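Local structure of flavocytochrome C3 fumarate reductase (Shewanella frigidimarina, 1QO8) at residues V127-A132 / L149-P154. The protein catalyses in vitro the essentially one-way reduction of fumarate to succinate, using one FAD and four covalently bound c-type hemes per subunit. Residues are numbered along the deposited sequence; the frame is centred on the assembly and turned at random.
With FAD (flavin-adenine dinucleotide), chain G.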
# COMPACT_ATOMS: atom_id res chain seq x y z
N VAL A 127 -4.09 -14.85 -17.79
CA VAL A 127 -3.56 -15.48 -16.59
C VAL A 127 -4.69 -15.58 -15.52
O VAL A 127 -5.08 -14.54 -15.00
CB VAL A 127 -2.42 -14.61 -16.03
CG1 VAL A 127 -1.75 -15.22 -14.83
CG2 VAL A 127 -1.46 -14.26 -17.19
N GLY A 128 -5.22 -16.80 -15.32
CA GLY A 128 -6.26 -16.96 -14.27
C GLY A 128 -7.56 -17.33 -14.95
O GLY A 128 -8.11 -16.61 -15.76
N ALA A 129 -8.09 -18.48 -14.62
CA ALA A 129 -9.38 -18.90 -15.19
C ALA A 129 -10.45 -18.91 -14.12
O ALA A 129 -11.08 -19.94 -13.82
CB ALA A 129 -9.21 -20.30 -15.78
N GLY A 130 -10.71 -17.77 -13.48
CA GLY A 130 -11.96 -17.70 -12.66
C GLY A 130 -12.92 -16.99 -13.59
O GLY A 130 -12.65 -17.11 -14.81
N SER A 131 -13.88 -16.20 -13.14
CA SER A 131 -14.87 -15.65 -14.06
C SER A 131 -14.23 -14.62 -14.97
O SER A 131 -14.58 -14.49 -16.14
CB SER A 131 -16.04 -15.05 -13.23
OG SER A 131 -16.97 -14.39 -14.11
N ALA A 132 -13.41 -13.72 -14.37
CA ALA A 132 -12.81 -12.66 -15.19
C ALA A 132 -11.90 -13.24 -16.29
O ALA A 132 -12.06 -12.81 -17.44
CB ALA A 132 -12.03 -11.62 -14.38
N LEU A 149 -4.94 -19.84 -22.10
CA LEU A 149 -5.62 -19.49 -20.84
C LEU A 149 -4.82 -20.29 -19.83
O LEU A 149 -4.87 -21.51 -20.12
CB LEU A 149 -7.09 -19.92 -20.78
CG LEU A 149 -7.81 -19.87 -19.42
CD1 LEU A 149 -7.64 -18.47 -18.77
CD2 LEU A 149 -9.32 -20.14 -19.59
N VAL A 150 -4.22 -19.73 -18.80
CA VAL A 150 -3.49 -20.57 -17.86
C VAL A 150 -4.03 -20.45 -16.43
O VAL A 150 -4.49 -19.37 -16.02
CB VAL A 150 -1.98 -20.25 -17.79
CG1 VAL A 150 -1.28 -20.44 -19.16
CG2 VAL A 150 -1.70 -18.80 -17.39
N ASP A 151 -3.94 -21.55 -15.61
CA ASP A 151 -4.37 -21.33 -14.23
C ASP A 151 -3.40 -22.10 -13.37
O ASP A 151 -3.13 -23.23 -13.74
CB ASP A 151 -5.82 -21.82 -13.98
CG ASP A 151 -6.31 -21.37 -12.60
OD1 ASP A 151 -5.86 -21.89 -11.58
OD2 ASP A 151 -7.19 -20.46 -12.61
N LYS A 152 -2.96 -21.59 -12.20
CA LYS A 152 -1.99 -22.36 -11.42
C LYS A 152 -2.61 -23.49 -10.62
O LYS A 152 -1.83 -24.22 -9.98
CB LYS A 152 -1.24 -21.41 -10.46
CG LYS A 152 -2.25 -20.85 -9.37
CD LYS A 152 -1.49 -19.92 -8.41
CE LYS A 152 -2.54 -19.08 -7.51
NZ LYS A 152 -1.64 -18.61 -6.36
N ALA A 153 -3.94 -23.48 -10.51
CA ALA A 153 -4.57 -24.45 -9.60
C ALA A 153 -4.86 -25.78 -10.35
O ALA A 153 -4.87 -25.79 -11.60
CB ALA A 153 -5.92 -23.86 -9.14
N PRO A 154 -5.25 -26.78 -9.61
CA PRO A 154 -5.61 -28.11 -10.07
C PRO A 154 -6.81 -28.16 -11.03
O PRO A 154 -7.06 -29.00 -11.86
CB PRO A 154 -5.95 -28.86 -8.79
CG PRO A 154 -5.48 -28.06 -7.64
CD PRO A 154 -4.92 -26.77 -8.13
PA FAD G . -11.00 -15.63 -9.14
O1A FAD G . -12.33 -16.25 -9.41
O2A FAD G . -10.37 -15.81 -7.95
O5B FAD G . -10.06 -16.53 -10.04
C5B FAD G . -8.63 -16.21 -10.28
C4B FAD G . -7.97 -17.47 -11.04
O4B FAD G . -6.54 -17.04 -11.24
C3B FAD G . -7.84 -18.70 -10.08
O3B FAD G . -8.45 -19.87 -10.41
C2B FAD G . -6.34 -18.68 -9.60
O2B FAD G . -5.78 -19.99 -9.32
C1B FAD G . -5.70 -18.20 -10.85
N9A FAD G . -4.39 -17.58 -10.63
C8A FAD G . -3.99 -16.79 -9.57
N7A FAD G . -2.72 -16.50 -9.63
C5A FAD G . -2.24 -17.12 -10.79
C6A FAD G . -0.91 -17.26 -11.37
N6A FAD G . 0.17 -16.71 -10.87
N1A FAD G . -0.88 -17.94 -12.54
C2A FAD G . -1.96 -18.60 -13.07
N3A FAD G . -3.22 -18.54 -12.58
C4A FAD G . -3.27 -17.81 -11.43
N1 FAD G . -19.15 -11.36 -5.23
C2 FAD G . -20.29 -11.05 -5.79
O2 FAD G . -20.53 -10.11 -6.48
N3 FAD G . -21.45 -11.86 -5.64
C4 FAD G . -21.29 -13.00 -4.87
O4 FAD G . -22.24 -13.70 -4.66
C4X FAD G . -20.02 -13.28 -4.20
N5 FAD G . -19.90 -14.36 -3.41
C5X FAD G . -18.71 -14.68 -2.85
C6 FAD G . -18.65 -15.82 -2.04
C7 FAD G . -17.46 -16.18 -1.46
C7M FAD G . -17.31 -17.39 -0.59
C8 FAD G . -16.29 -15.38 -1.75
C8M FAD G . -14.97 -15.80 -1.18
C9 FAD G . -16.34 -14.28 -2.56
C9A FAD G . -17.53 -13.89 -3.13
N10 FAD G . -17.71 -12.76 -3.96
C10 FAD G . -18.90 -12.44 -4.49
C1' FAD G . -16.52 -12.12 -4.60
C2' FAD G . -16.40 -12.59 -6.09
O2' FAD G . -16.74 -14.01 -5.96
C3' FAD G . -14.89 -12.59 -6.39
O3' FAD G . -14.34 -11.27 -6.24
C4' FAD G . -14.75 -12.71 -7.95
O4' FAD G . -15.24 -14.05 -8.23
C5' FAD G . -13.21 -12.70 -8.25
O5' FAD G . -13.13 -13.23 -9.71
P FAD G . -11.81 -13.26 -10.51
O1P FAD G . -12.21 -13.79 -11.87
O2P FAD G . -11.30 -11.98 -10.35
O3P FAD G . -10.96 -14.12 -9.70
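Ala-129 N donates to Asp-151 OD2 at 3.0 Å, on the anti lone pair of that oxygen. OD2 also accepts from the ribose hydroxyl FAD O3B at 2.6 Å. Asp-151 OD1 accepts from FAD O2B and, also anti, from Ala-153 N at 2.7 Å, closing an Asx turn. An acidic residue just past the second strand is usual in Rossmann-type dinucleotide folds. With CG anti to the backbone N (chi1 -171°), the carboxylate lies between the ribose and the amide of Ala-129; an alanine here would probably leave both ribose hydroxyls and both amides without these acceptors. Gly-128 N donates to Val-150 O at 2.8 Å, extending the parallel pairing of Val-127 with Val-150. Glycine suits position Gly-128 because a CB would collide with FAD O4B and, at these backbone angles, with the carbonyl O of Val-127. Ala-129 is small enough to nestle its CB against both methyls of Leu-149. Ala-132 N, in the helix's first turn, donates to FAD O1P at 2.8 Å. The contact thus closes the beta-alpha-beta unit of strand 124-127, helix 131-143 and strand 147-150; in the parallel sheet, strand 303-306 lies beside 124-127 and strand 267-268 beside 147-150, while Val-273 of strand 271-278 packs on Val-127 and Val-150.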